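Local coordinates for protein pullulanase (Klebsiella oxytoca, PDB 2YOC) that hydrolyses alpha-1,6-glucosidic linkages in pullulan and in branched alpha-dextrins, binds calcium ions and is linked to type 2 secretion and membrane binding, at residues L869-S874 / N887-S892; R845-S850 / K931-F936; N897-M902 / V918-A923; I414-I419 / F862-S867. All blocks are in the same frame, centred on the assembly; numbering follows the deposited sequence.

Contact 1 (L869-S874 / N887-S892); sequences LLRSKS and NRVDYS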
loop_
_atom_site.group_PDB
_atom_site.type_symbol
_atom_site.label_atom_id
_atom_site.label_comp_id
_atom_site.label_asym_id
_atom_site.label_seq_id
_atom_site.Cartn_x
_atom_site.Cartn_y
_atom_site.Cartn_z
ATOM N N LEU B 869 -0.084 -22.667 35.661
ATOM C CA LEU B 869 -1.003 -23.652 36.226
ATOM C C LEU B 869 -2.311 -23.618 35.448
ATOM O O LEU B 869 -3.387 -23.799 36.021
ATOM C CB LEU B 869 -1.244 -23.396 37.726
ATOM C CG LEU B 869 0.006 -23.287 38.636
ATOM C CD1 LEU B 869 -0.374 -22.928 40.056
ATOM C CD2 LEU B 869 0.866 -24.540 38.594
ATOM N N LEU B 870 -2.228 -23.355 34.130
ATOM C CA LEU B 870 -3.358 -23.326 33.190
ATOM C C LEU B 870 -4.583 -22.584 33.732
ATOM O O LEU B 870 -5.718 -22.938 33.397
ATOM C CB LEU B 870 -3.722 -24.780 32.794
ATOM C CG LEU B 870 -2.571 -25.647 32.292
ATOM C CD1 LEU B 870 -2.916 -27.093 32.353
ATOM C CD2 LEU B 870 -2.180 -25.272 30.885
ATOM N N ARG B 871 -4.350 -21.557 34.575
ATOM C CA ARG B 871 -5.394 -20.789 35.257
ATOM C C ARG B 871 -6.605 -20.529 34.419
ATOM O O ARG B 871 -6.498 -20.109 33.260
ATOM C CB ARG B 871 -4.874 -19.479 35.878
ATOM C CG ARG B 871 -5.845 -18.825 36.859
ATOM C CD ARG B 871 -5.362 -17.458 37.276
ATOM N NE ARG B 871 -6.247 -16.822 38.252
ATOM C CZ ARG B 871 -5.936 -15.721 38.925
ATOM N NH1 ARG B 871 -4.753 -15.141 38.752
ATOM N NH2 ARG B 871 -6.781 -15.220 39.812
ATOM N N SER B 872 -7.755 -20.806 35.044
ATOM C CA SER B 872 -9.091 -20.594 34.536
ATOM C C SER B 872 -9.923 -19.782 35.545
ATOM O O SER B 872 -9.663 -19.799 36.748
ATOM C CB SER B 872 -9.754 -21.929 34.239
ATOM O OG SER B 872 -11.099 -21.757 33.820
ATOM N N LYS B 873 -10.904 -19.044 35.026
ATOM C CA LYS B 873 -11.861 -18.217 35.765
ATOM C C LYS B 873 -13.277 -18.681 35.342
ATOM O O LYS B 873 -14.264 -17.983 35.563
ATOM C CB LYS B 873 -11.620 -16.715 35.443
ATOM C CG LYS B 873 -10.375 -16.175 36.125
ATOM C CD LYS B 873 -10.109 -14.706 35.845
ATOM C CE LYS B 873 -8.806 -14.252 36.480
ATOM N NZ LYS B 873 -8.566 -12.802 36.280
ATOM N N SER B 874 -13.351 -19.896 34.766
ATOM C CA SER B 874 -14.546 -20.516 34.203
ATOM C C SER B 874 -15.362 -19.538 33.343
ATOM O O SER B 874 -16.577 -19.351 33.495
ATOM C CB SER B 874 -15.313 -21.410 35.193
ATOM O OG SER B 874 -16.325 -20.781 35.961
ATOM N N ASN B 887 -11.709 -16.425 40.956
ATOM C CA ASN B 887 -10.305 -16.027 40.907
ATOM C C ASN B 887 -9.382 -16.983 41.661
ATOM O O ASN B 887 -8.273 -16.618 42.043
ATOM C CB ASN B 887 -10.188 -14.617 41.452
ATOM C CG ASN B 887 -10.683 -13.580 40.509
ATOM O OD1 ASN B 887 -9.935 -13.073 39.660
ATOM N ND2 ASN B 887 -11.914 -13.171 40.707
ATOM N N ARG B 888 -9.827 -18.209 41.844
ATOM C CA ARG B 888 -9.111 -19.241 42.572
ATOM C C ARG B 888 -7.903 -19.757 41.820
ATOM O O ARG B 888 -7.997 -20.088 40.630
ATOM C CB ARG B 888 -10.075 -20.392 42.900
ATOM C CG ARG B 888 -9.443 -21.579 43.573
ATOM C CD ARG B 888 -10.464 -22.641 43.852
ATOM N NE ARG B 888 -9.819 -23.838 44.377
ATOM C CZ ARG B 888 -9.523 -24.910 43.650
ATOM N NH1 ARG B 888 -9.845 -24.956 42.358
ATOM N NH2 ARG B 888 -8.914 -25.950 44.209
ATOM N N VAL B 889 -6.760 -19.812 42.534
ATOM C CA VAL B 889 -5.498 -20.381 42.047
ATOM C C VAL B 889 -5.109 -21.528 42.998
ATOM O O VAL B 889 -4.638 -21.270 44.110
ATOM C CB VAL B 889 -4.359 -19.347 41.860
ATOM C CG1 VAL B 889 -3.115 -20.010 41.271
ATOM C CG2 VAL B 889 -4.809 -18.214 40.963
ATOM N N ASP B 890 -5.335 -22.780 42.576
ATOM C CA ASP B 890 -5.024 -23.937 43.412
ATOM C C ASP B 890 -3.517 -24.261 43.513
ATOM O O ASP B 890 -2.985 -24.954 42.644
ATOM C CB ASP B 890 -5.824 -25.163 42.960
ATOM C CG ASP B 890 -5.605 -26.383 43.825
ATOM O OD1 ASP B 890 -5.016 -26.239 44.927
ATOM O OD2 ASP B 890 -6.026 -27.478 43.410
ATOM N N TYR B 891 -2.845 -23.823 44.594
ATOM C CA TYR B 891 -1.419 -24.114 44.736
ATOM C C TYR B 891 -1.100 -25.559 45.172
ATOM O O TYR B 891 0.073 -25.948 45.214
ATOM C CB TYR B 891 -0.643 -23.011 45.502
ATOM C CG TYR B 891 -0.400 -21.763 44.669
ATOM C CD1 TYR B 891 0.591 -21.734 43.687
ATOM C CD2 TYR B 891 -1.166 -20.616 44.857
ATOM C CE1 TYR B 891 0.783 -20.609 42.885
ATOM C CE2 TYR B 891 -0.973 -19.476 44.074
ATOM C CZ TYR B 891 -0.003 -19.479 43.079
ATOM O OH TYR B 891 0.190 -18.361 42.290
ATOM N N SER B 892 -2.157 -26.373 45.423
ATOM C CA SER B 892 -2.036 -27.798 45.765
ATOM C C SER B 892 -2.129 -28.663 44.482
ATOM O O SER B 892 -2.087 -29.892 44.553
ATOM C CB SER B 892 -3.097 -28.205 46.784
ATOM O OG SER B 892 -4.285 -28.689 46.170
#
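NH2 of R871 is shared between two acceptors: the backbone O of N887 across the contact, 3.0 Å away, and the carboxylate of D421, with which it forms a salt bridge. The bond to N887 O is weak, its N-H...O angle being 124°, so the D421 charge and the hydrogen bond from R871 NH1 to Q865 O probably do more to fix the guanidinium. That flat group is also packed on both faces. CG2 of V889 stands 3.3 Å above the centre of the R871 guanidinium plane, and K873 CE lies 3.8 Å from the same plane on the opposite face, nearer the rim. The R871 chain, extended from CG to NE, reaches across to 887-892 and crosses V889 at about a right angle. K873 CE is 3.6 Å from N887 OD1, while K873 NZ and N887 OD1 both hydrogen-bond to S879 OG. L869 closes the other end: its CD1 touches Y891 CE1 at 3.8 Å and V889 CG1 at 4.2 Å. Within 887-892, D890 OD1 receives S892 N at 2.9 Å, an Asx turn, and S892 OG at 2.8 Å on its syn lone pair. The segments' end-to-end directions are 158° apart, nearly antiparallel, without forming strands. They are loops on either side of helix 883-886 in sequence, with strand 860-864 against R871 and K873, helix 927-945 against L869 and L870, and helix 446-457 against Y891.

Contact 2 (R845-S850 / K931-F936); sequences RMQAVS and KQMTAF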
loop_
_atom_site.group_PDB
_atom_site.type_symbol
_atom_site.label_atom_id
_atom_site.label_comp_id
_atom_site.label_asym_id
_atom_site.label_seq_id
_atom_site.Cartn_x
_atom_site.Cartn_y
_atom_site.Cartn_z
ATOM N N ARG B 845 0.141 -27.630 25.457
ATOM C CA ARG B 845 1.208 -27.124 24.599
ATOM C C ARG B 845 0.769 -25.792 23.917
ATOM O O ARG B 845 1.580 -24.880 23.846
ATOM C CB ARG B 845 1.670 -28.196 23.592
ATOM C CG ARG B 845 2.595 -29.242 24.213
ATOM C CD ARG B 845 3.150 -30.202 23.172
ATOM N NE ARG B 845 4.233 -31.034 23.700
ATOM C CZ ARG B 845 5.530 -30.823 23.473
ATOM N NH1 ARG B 845 5.922 -29.808 22.714
ATOM N NH2 ARG B 845 6.443 -31.629 24.003
HETATM N N MSE B 846 -0.524 -25.645 23.530
HETATM C CA MSE B 846 -1.055 -24.398 22.959
HETATM C C MSE B 846 -0.825 -23.211 23.918
HETATM O O MSE B 846 -0.416 -22.137 23.471
HETATM C CB MSE B 846 -2.544 -24.520 22.630
HETATM C CG MSE B 846 -2.826 -25.042 21.245
HETATM SE SE MSE B 846 -4.735 -25.388 21.081
HETATM C CE MSE B 846 -4.946 -25.386 19.155
ATOM N N GLN B 847 -1.039 -23.429 25.228
ATOM C CA GLN B 847 -0.800 -22.428 26.266
ATOM C C GLN B 847 0.703 -22.043 26.271
ATOM O O GLN B 847 1.043 -20.861 26.206
ATOM C CB GLN B 847 -1.256 -22.967 27.649
ATOM C CG GLN B 847 -1.110 -21.984 28.821
ATOM C CD GLN B 847 -2.430 -21.482 29.361
ATOM O OE1 GLN B 847 -3.472 -21.622 28.726
ATOM N NE2 GLN B 847 -2.419 -20.875 30.550
ATOM N N ALA B 848 1.579 -23.048 26.295
ATOM C CA ALA B 848 3.021 -22.886 26.312
ATOM C C ALA B 848 3.541 -22.162 25.081
ATOM O O ALA B 848 4.393 -21.281 25.209
ATOM C CB ALA B 848 3.676 -24.244 26.432
ATOM N N VAL B 849 3.020 -22.531 23.898
ATOM C CA VAL B 849 3.354 -21.964 22.599
ATOM C C VAL B 849 3.001 -20.478 22.635
ATOM O O VAL B 849 3.832 -19.634 22.263
ATOM C CB VAL B 849 2.609 -22.740 21.478
ATOM C CG1 VAL B 849 2.460 -21.915 20.205
ATOM C CG2 VAL B 849 3.310 -24.059 21.174
ATOM N N SER B 850 1.776 -20.159 23.129
ATOM C CA SER B 850 1.294 -18.791 23.279
ATOM C C SER B 850 2.272 -17.992 24.142
ATOM O O SER B 850 2.728 -16.924 23.729
ATOM C CB SER B 850 -0.091 -18.790 23.914
ATOM O OG SER B 850 -0.990 -19.565 23.140
ATOM N N LYS B 931 1.424 -29.885 36.414
ATOM C CA LYS B 931 2.846 -30.168 36.556
ATOM C C LYS B 931 3.582 -30.085 35.192
ATOM O O LYS B 931 4.687 -29.546 35.124
ATOM C CB LYS B 931 3.070 -31.513 37.263
ATOM C CG LYS B 931 3.061 -31.410 38.791
ATOM C CD LYS B 931 3.316 -32.767 39.474
ATOM C CE LYS B 931 3.212 -32.696 40.985
ATOM N NZ LYS B 931 3.751 -33.915 41.658
ATOM N N GLN B 932 2.941 -30.577 34.118
ATOM C CA GLN B 932 3.443 -30.528 32.735
ATOM C C GLN B 932 3.622 -29.031 32.321
ATOM O O GLN B 932 4.701 -28.647 31.852
ATOM C CB GLN B 932 2.436 -31.252 31.803
ATOM C CG GLN B 932 2.872 -31.471 30.361
ATOM C CD GLN B 932 1.825 -32.231 29.563
ATOM O OE1 GLN B 932 1.250 -31.722 28.583
ATOM N NE2 GLN B 932 1.555 -33.482 29.941
HETATM N N MSE B 933 2.573 -28.193 32.546
HETATM C CA MSE B 933 2.619 -26.764 32.239
HETATM C C MSE B 933 3.681 -26.025 33.065
HETATM O O MSE B 933 4.394 -25.199 32.495
HETATM C CB MSE B 933 1.230 -26.109 32.379
HETATM C CG MSE B 933 1.162 -24.678 31.856
HETATM SE SE MSE B 933 1.591 -24.541 29.965
HETATM C CE MSE B 933 3.027 -23.216 30.096
ATOM N N THR B 934 3.803 -26.311 34.386
ATOM C CA THR B 934 4.814 -25.652 35.234
ATOM C C THR B 934 6.206 -25.942 34.664
ATOM O O THR B 934 6.989 -25.013 34.484
ATOM C CB THR B 934 4.692 -26.056 36.715
ATOM O OG1 THR B 934 3.320 -26.049 37.100
ATOM C CG2 THR B 934 5.434 -25.133 37.628
ATOM N N ALA B 935 6.465 -27.212 34.294
ATOM C CA ALA B 935 7.713 -27.674 33.688
ATOM C C ALA B 935 8.023 -26.913 32.400
ATOM O O ALA B 935 9.160 -26.465 32.217
ATOM C CB ALA B 935 7.637 -29.162 33.407
ATOM N N PHE B 936 7.003 -26.718 31.543
ATOM C CA PHE B 936 7.134 -25.959 30.302
ATOM C C PHE B 936 7.428 -24.495 30.595
ATOM O O PHE B 936 8.231 -23.886 29.890
ATOM C CB PHE B 936 5.844 -26.039 29.468
ATOM C CG PHE B 936 5.548 -27.331 28.740
ATOM C CD1 PHE B 936 6.562 -28.252 28.472
ATOM C CD2 PHE B 936 4.272 -27.597 28.258
ATOM C CE1 PHE B 936 6.295 -29.417 27.741
ATOM C CE2 PHE B 936 4.001 -28.776 27.550
ATOM C CZ PHE B 936 5.015 -29.677 27.295
#
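R845 meets F936 with its aliphatic part first: CG comes within 3.7 Å of F936 CE2, and the two side chains cross at about a right angle. Farther out, F936 CZ lies 3.7 Å above the R845 guanidinium plane, offset toward the rim. The two planes are 66° apart, which rules out a parallel stack. The polar end of R845 is held by the backbone, NH1 bonding to the O atoms of W1049 and L1032. Q847 follows, presenting its CG to M933 SE at 3.9 Å, while its NE2 bonds to S867 O. A848 then fills the middle. Its CB is 3.9 Å from M933 CE and 3.9 Å from F936 CD2, so one methyl bridges both large side chains of the other helix. The selenomethionine M933 is bent about CB-CG (chi2 60°), which turns SE aside; a further turn about CG-SE places CE 3.8 Å from A848 CA. No hydrogen bond links the segments, and contact is mostly apolar. The axes approach to 10.0 Å, crossing at -21°. Such parallel neighbours are characteristic of the outer layer of a (beta/alpha)8 barrel: helix 840-855 precedes the last barrel strand, 860-864, and helix 927-945 follows it.

Contact 3 (N897-M902 / V918-A923); sequences NYNVGM and VKEMVA
Y898 points its phenol at the backbone of K919, and the K919 carbonyl O lies at the edge of the ring, in its plane. The hydroxyl donates: OH of Y898 is 3.0 Å from K919 O. It arrives from the side of the carbonyl, with a C=O...donor angle of 106° and a tilt of only 16° from the carbonyl plane. The ring behind the hydroxyl meets W827 edge-to-face. N899 takes a different part of the same lysine. Its side chain crosses that of K919 at about a right angle, bringing OD1 to 3.3 Å from K919 CE and 3.3 Å from K919 CD. The amide plane of N899 stands 64° from the carboxylate plane of E920, whose OE2 is 3.8 Å from N899 ND2. M902, a selenomethionine, approaches K919 obliquely, its SE 3.5 Å from K919 NZ. In this way the loop after helix 883-886 meets the C-terminal end of helix 912-919, touching K919 at its carbonyl and its methylenes. The chemistry implies that direct polar linkage rests mainly on the backbone: the one hydrogen bond assigned across the segments is the Y898 hydroxyl to K919 O, and the N899 amide packs on the lysine methylenes.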
loop_
_atom_site.group_PDB
_atom_site.type_symbol
_atom_site.label_atom_id
_atom_site.label_comp_id
_atom_site.label_asym_id
_atom_site.label_seq_id
_atom_site.Cartn_x
_atom_site.Cartn_y
_atom_site.Cartn_z
ATOM N N ASN B 897 -9.290 -24.633 38.137
ATOM C CA ASN B 897 -10.523 -23.909 38.465
ATOM C C ASN B 897 -11.448 -23.738 37.238
ATOM O O ASN B 897 -12.278 -22.821 37.176
ATOM C CB ASN B 897 -10.208 -22.577 39.188
ATOM C CG ASN B 897 -11.344 -21.993 39.975
ATOM O OD1 ASN B 897 -11.930 -22.640 40.848
ATOM N ND2 ASN B 897 -11.630 -20.722 39.723
ATOM N N TYR B 898 -11.321 -24.652 36.275
ATOM C CA TYR B 898 -12.152 -24.613 35.074
ATOM C C TYR B 898 -13.488 -25.267 35.362
ATOM O O TYR B 898 -13.541 -26.174 36.191
ATOM C CB TYR B 898 -11.422 -25.295 33.909
ATOM C CG TYR B 898 -12.158 -25.310 32.584
ATOM C CD1 TYR B 898 -12.166 -24.190 31.754
ATOM C CD2 TYR B 898 -12.759 -26.473 32.112
ATOM C CE1 TYR B 898 -12.797 -24.214 30.508
ATOM C CE2 TYR B 898 -13.389 -26.510 30.867
ATOM C CZ TYR B 898 -13.404 -25.377 30.068
ATOM O OH TYR B 898 -14.029 -25.411 28.844
ATOM N N ASN B 899 -14.569 -24.782 34.716
ATOM C CA ASN B 899 -15.940 -25.295 34.879
ATOM C C ASN B 899 -16.309 -25.469 36.371
ATOM O O ASN B 899 -16.350 -26.590 36.915
ATOM C CB ASN B 899 -16.150 -26.583 34.052
ATOM C CG ASN B 899 -17.528 -27.152 34.103
ATOM O OD1 ASN B 899 -18.525 -26.439 34.037
ATOM N ND2 ASN B 899 -17.599 -28.461 34.242
ATOM N N VAL B 900 -16.465 -24.317 37.038
ATOM C CA VAL B 900 -16.794 -24.221 38.456
ATOM C C VAL B 900 -18.088 -23.436 38.606
ATOM O O VAL B 900 -18.485 -23.108 39.723
ATOM C CB VAL B 900 -15.633 -23.631 39.297
ATOM C CG1 VAL B 900 -14.430 -24.565 39.301
ATOM C CG2 VAL B 900 -15.235 -22.224 38.828
ATOM N N GLY B 901 -18.728 -23.158 37.471
ATOM C CA GLY B 901 -19.985 -22.425 37.394
ATOM C C GLY B 901 -20.070 -21.491 36.207
ATOM O O GLY B 901 -19.060 -21.203 35.559
HETATM N N MSE B 902 -21.279 -21.012 35.910
HETATM C CA MSE B 902 -21.463 -20.055 34.827
HETATM C C MSE B 902 -20.939 -18.710 35.331
HETATM O O MSE B 902 -21.205 -18.376 36.480
HETATM C CB MSE B 902 -22.949 -19.933 34.410
HETATM C CG MSE B 902 -23.521 -21.163 33.703
HETATM SE SE MSE B 902 -22.449 -21.901 32.226
HETATM C CE MSE B 902 -22.907 -20.661 30.804
ATOM N N VAL B 918 -18.424 -24.968 24.004
ATOM C CA VAL B 918 -17.007 -25.246 24.200
ATOM C C VAL B 918 -16.611 -25.927 25.516
ATOM O O VAL B 918 -15.594 -26.624 25.562
ATOM C CB VAL B 918 -16.140 -23.983 23.914
ATOM C CG1 VAL B 918 -16.489 -23.355 22.556
ATOM C CG2 VAL B 918 -16.239 -22.951 25.045
ATOM N N LYS B 919 -17.374 -25.662 26.586
ATOM C CA LYS B 919 -17.107 -26.101 27.948
ATOM C C LYS B 919 -16.720 -27.566 28.063
ATOM O O LYS B 919 -15.677 -27.889 28.640
ATOM C CB LYS B 919 -18.295 -25.748 28.863
ATOM C CG LYS B 919 -17.954 -25.668 30.346
ATOM C CD LYS B 919 -19.038 -24.956 31.138
ATOM C CE LYS B 919 -20.293 -25.779 31.377
ATOM N NZ LYS B 919 -21.196 -25.139 32.375
ATOM N N GLU B 920 -17.543 -28.447 27.479
ATOM C CA GLU B 920 -17.324 -29.883 27.566
ATOM C C GLU B 920 -16.437 -30.473 26.466
ATOM O O GLU B 920 -16.131 -31.671 26.528
ATOM C CB GLU B 920 -18.661 -30.627 27.745
ATOM C CG GLU B 920 -19.215 -30.580 29.169
ATOM C CD GLU B 920 -19.656 -29.226 29.699
ATOM O OE1 GLU B 920 -20.466 -28.547 29.024
ATOM O OE2 GLU B 920 -19.181 -28.844 30.794
HETATM N N MSE B 921 -15.963 -29.632 25.504
HETATM C CA MSE B 921 -15.103 -30.097 24.402
HETATM C C MSE B 921 -13.892 -30.893 24.869
HETATM O O MSE B 921 -13.585 -31.936 24.280
HETATM C CB MSE B 921 -14.701 -28.975 23.450
HETATM C CG MSE B 921 -15.876 -28.407 22.687
HETATM SE SE MSE B 921 -15.371 -27.533 21.046
HETATM C CE MSE B 921 -14.024 -26.247 21.817
ATOM N N VAL B 922 -13.247 -30.444 25.959
ATOM C CA VAL B 922 -12.120 -31.170 26.518
ATOM C C VAL B 922 -12.101 -31.226 28.045
ATOM O O VAL B 922 -12.609 -30.321 28.706
ATOM C CB VAL B 922 -10.759 -30.865 25.831
ATOM C CG1 VAL B 922 -9.853 -29.983 26.696
ATOM C CG2 VAL B 922 -10.051 -32.156 25.404
ATOM N N ALA B 923 -11.531 -32.327 28.586
ATOM C CA ALA B 923 -11.370 -32.639 30.009
ATOM C C ALA B 923 -10.704 -31.518 30.795
ATOM O O ALA B 923 -9.936 -30.742 30.221
ATOM C CB ALA B 923 -10.560 -33.916 30.161
#

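Contact 4 (I414-I419 / F862-S867); sequences IHESHI and FDQQGS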
loop_
_atom_site.group_PDB
_atom_site.type_symbol
_atom_site.label_atom_id
_atom_site.label_comp_id
_atom_site.label_asym_id
_atom_site.label_seq_id
_atom_site.Cartn_x
_atom_site.Cartn_y
_atom_site.Cartn_z
ATOM N N ILE B 414 7.910 -10.455 34.546
ATOM C CA ILE B 414 6.841 -10.096 35.503
ATOM C C ILE B 414 5.775 -11.159 35.688
ATOM O O ILE B 414 5.300 -11.734 34.705
ATOM C CB ILE B 414 6.190 -8.713 35.168
ATOM C CG1 ILE B 414 7.241 -7.668 34.796
ATOM C CG2 ILE B 414 5.345 -8.213 36.322
ATOM C CD1 ILE B 414 6.664 -6.476 34.044
ATOM N N HIS B 415 5.376 -11.362 36.968
ATOM C CA HIS B 415 4.349 -12.262 37.467
ATOM C C HIS B 415 3.380 -11.349 38.215
ATOM O O HIS B 415 3.701 -10.883 39.312
ATOM C CB HIS B 415 4.977 -13.278 38.444
ATOM C CG HIS B 415 4.139 -14.501 38.690
ATOM N ND1 HIS B 415 4.037 -15.508 37.738
ATOM C CD2 HIS B 415 3.417 -14.857 39.781
ATOM C CE1 HIS B 415 3.253 -16.432 38.269
ATOM N NE2 HIS B 415 2.861 -16.092 39.500
ATOM N N GLU B 416 2.240 -11.035 37.596
ATOM C CA GLU B 416 1.222 -10.134 38.146
ATOM C C GLU B 416 0.313 -10.897 39.105
ATOM O O GLU B 416 -0.573 -11.663 38.686
ATOM C CB GLU B 416 0.428 -9.492 37.002
ATOM C CG GLU B 416 -0.615 -8.479 37.417
ATOM C CD GLU B 416 -1.733 -8.266 36.414
ATOM O OE1 GLU B 416 -2.416 -9.256 36.047
ATOM O OE2 GLU B 416 -1.958 -7.091 36.034
ATOM N N SER B 417 0.517 -10.652 40.392
ATOM C CA SER B 417 -0.172 -11.301 41.510
ATOM C C SER B 417 -1.145 -10.372 42.285
ATOM O O SER B 417 -1.081 -9.142 42.138
ATOM C CB SER B 417 0.869 -11.894 42.456
ATOM O OG SER B 417 2.079 -12.168 41.763
ATOM N N HIS B 418 -2.059 -10.987 43.093
ATOM C CA HIS B 418 -3.066 -10.341 43.950
ATOM C C HIS B 418 -3.000 -11.020 45.323
ATOM O O HIS B 418 -2.886 -12.249 45.384
ATOM C CB HIS B 418 -4.469 -10.466 43.323
ATOM C CG HIS B 418 -5.590 -9.830 44.109
ATOM N ND1 HIS B 418 -6.176 -10.474 45.185
ATOM C CD2 HIS B 418 -6.230 -8.649 43.912
ATOM C CE1 HIS B 418 -7.129 -9.663 45.620
ATOM N NE2 HIS B 418 -7.206 -8.559 44.883
ATOM N N ILE B 419 -3.068 -10.224 46.425
ATOM C CA ILE B 419 -2.935 -10.705 47.814
ATOM C C ILE B 419 -3.853 -11.861 48.208
ATOM O O ILE B 419 -3.399 -12.794 48.871
ATOM C CB ILE B 419 -2.839 -9.549 48.856
ATOM C CG1 ILE B 419 -1.714 -8.518 48.511
ATOM C CG2 ILE B 419 -2.736 -10.036 50.304
ATOM C CD1 ILE B 419 -0.323 -9.050 48.273
ATOM N N PHE B 862 5.744 -10.166 30.475
ATOM C CA PHE B 862 4.738 -9.977 31.509
ATOM C C PHE B 862 3.754 -11.111 31.377
ATOM O O PHE B 862 3.433 -11.552 30.272
ATOM C CB PHE B 862 4.001 -8.657 31.294
ATOM C CG PHE B 862 2.895 -8.307 32.270
ATOM C CD1 PHE B 862 1.625 -8.858 32.136
ATOM C CD2 PHE B 862 3.090 -7.343 33.252
ATOM C CE1 PHE B 862 0.605 -8.513 33.015
ATOM C CE2 PHE B 862 2.067 -7.008 34.132
ATOM C CZ PHE B 862 0.836 -7.591 34.002
ATOM N N ASP B 863 3.250 -11.554 32.512
ATOM C CA ASP B 863 2.269 -12.603 32.571
ATOM C C ASP B 863 1.487 -12.594 33.877
ATOM O O ASP B 863 1.987 -12.173 34.930
ATOM C CB ASP B 863 2.915 -13.975 32.346
ATOM C CG ASP B 863 1.915 -15.110 32.209
ATOM O OD1 ASP B 863 0.771 -14.859 31.678
ATOM O OD2 ASP B 863 2.250 -16.233 32.633
ATOM N N GLN B 864 0.241 -13.101 33.792
ATOM C CA GLN B 864 -0.692 -13.219 34.891
ATOM C C GLN B 864 -0.269 -14.360 35.812
ATOM O O GLN B 864 0.108 -15.442 35.344
ATOM C CB GLN B 864 -2.079 -13.503 34.317
ATOM C CG GLN B 864 -3.148 -13.534 35.380
ATOM C CD GLN B 864 -4.484 -13.926 34.842
ATOM O OE1 GLN B 864 -4.607 -14.695 33.875
ATOM N NE2 GLN B 864 -5.520 -13.431 35.499
ATOM N N GLN B 865 -0.381 -14.137 37.122
ATOM C CA GLN B 865 -0.144 -15.202 38.091
ATOM C C GLN B 865 -1.154 -16.321 37.754
ATOM O O GLN B 865 -2.327 -16.035 37.519
ATOM C CB GLN B 865 -0.358 -14.673 39.524
ATOM C CG GLN B 865 -0.895 -15.689 40.528
ATOM C CD GLN B 865 -1.756 -15.071 41.601
ATOM O OE1 GLN B 865 -2.304 -13.969 41.465
ATOM N NE2 GLN B 865 -1.935 -15.813 42.675
ATOM N N GLY B 866 -0.661 -17.552 37.678
ATOM C CA GLY B 866 -1.460 -18.748 37.418
ATOM C C GLY B 866 -1.362 -19.335 36.025
ATOM O O GLY B 866 -1.822 -20.458 35.820
ATOM N N SER B 867 -0.791 -18.594 35.041
ATOM C CA SER B 867 -0.680 -19.084 33.652
ATOM C C SER B 867 0.132 -20.363 33.536
ATOM O O SER B 867 -0.182 -21.210 32.688
ATOM C CB SER B 867 -0.154 -18.010 32.718
ATOM O OG SER B 867 -1.008 -16.885 32.777
#
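The first and last strands of the (beta/alpha)8 barrel meet here: I414-S417 pairs in parallel with F862-Q864 and so closes the eight-stranded cylinder. The register follows from the bridges I414 with F862, H415 with D863 and E416 with Q864, the strand axes running 31° apart. Backbone bonds alternate between the strands. E416 N donates to D863 O at 2.9 Å with an angle of 172°, nearly straight, and Q865 N reaches E416 O at 2.9 Å. The bond from D863 N to I414 O is weak and bent. Side chains of I414, E416, F862 and Q864 share one face of the sheet. There the F862 ring is met at its edge: I414 CD1 touches F862 CD2 at 3.8 Å, and E416 OE2 lies in the ring plane, 3.5 Å from F862 CZ. The E416 carboxylate stands 79° from that ring, and its OE2 is also hydrogen-bonded to H821 ND1. D863 and H415 point to the other face, where D863 OD2 bonds to Y937 OH. A type II turn from Q864 to S867, with G866 at a positive phi, begins at the strand's last residue. Such barrels carry their active site at the C-terminal ends of the strands, the end that this turn and H418 occupy; H418 is the N-cap of helix 419-423, ND1 bonding to R420 N. H418 N donates a weak hydrogen bond to Q865 OE1. Q865 CA sits over one face of the H415 imidazole, 3.8 Å from the ring centroid and off toward the rim, in a CH-pi contact.

Overall arrangement
Contact 4 closes the barrel, and contact 1 packs against it with centres about 12 Å apart. R871 N lies 3.0 Å from G866 O, a probable hydrogen bond between them. Both lie at the C-terminal end of the barrel strands, where enzymes of this fold carry the active site, whereas contact 2 belongs to the outer helices. Its centre is about 15 Å from that of contact 4 and about 14 Å from that of contact 1, where M933 CG meets L870 CD2 at 3.5 Å. Contact 3 touches contact 1, S874 OG lying 2.8 Å from G901 O, but not contacts 2 or 4. A calcium ion lies about 9 Å from the H418 side chain and one about 10 Å from that of N887.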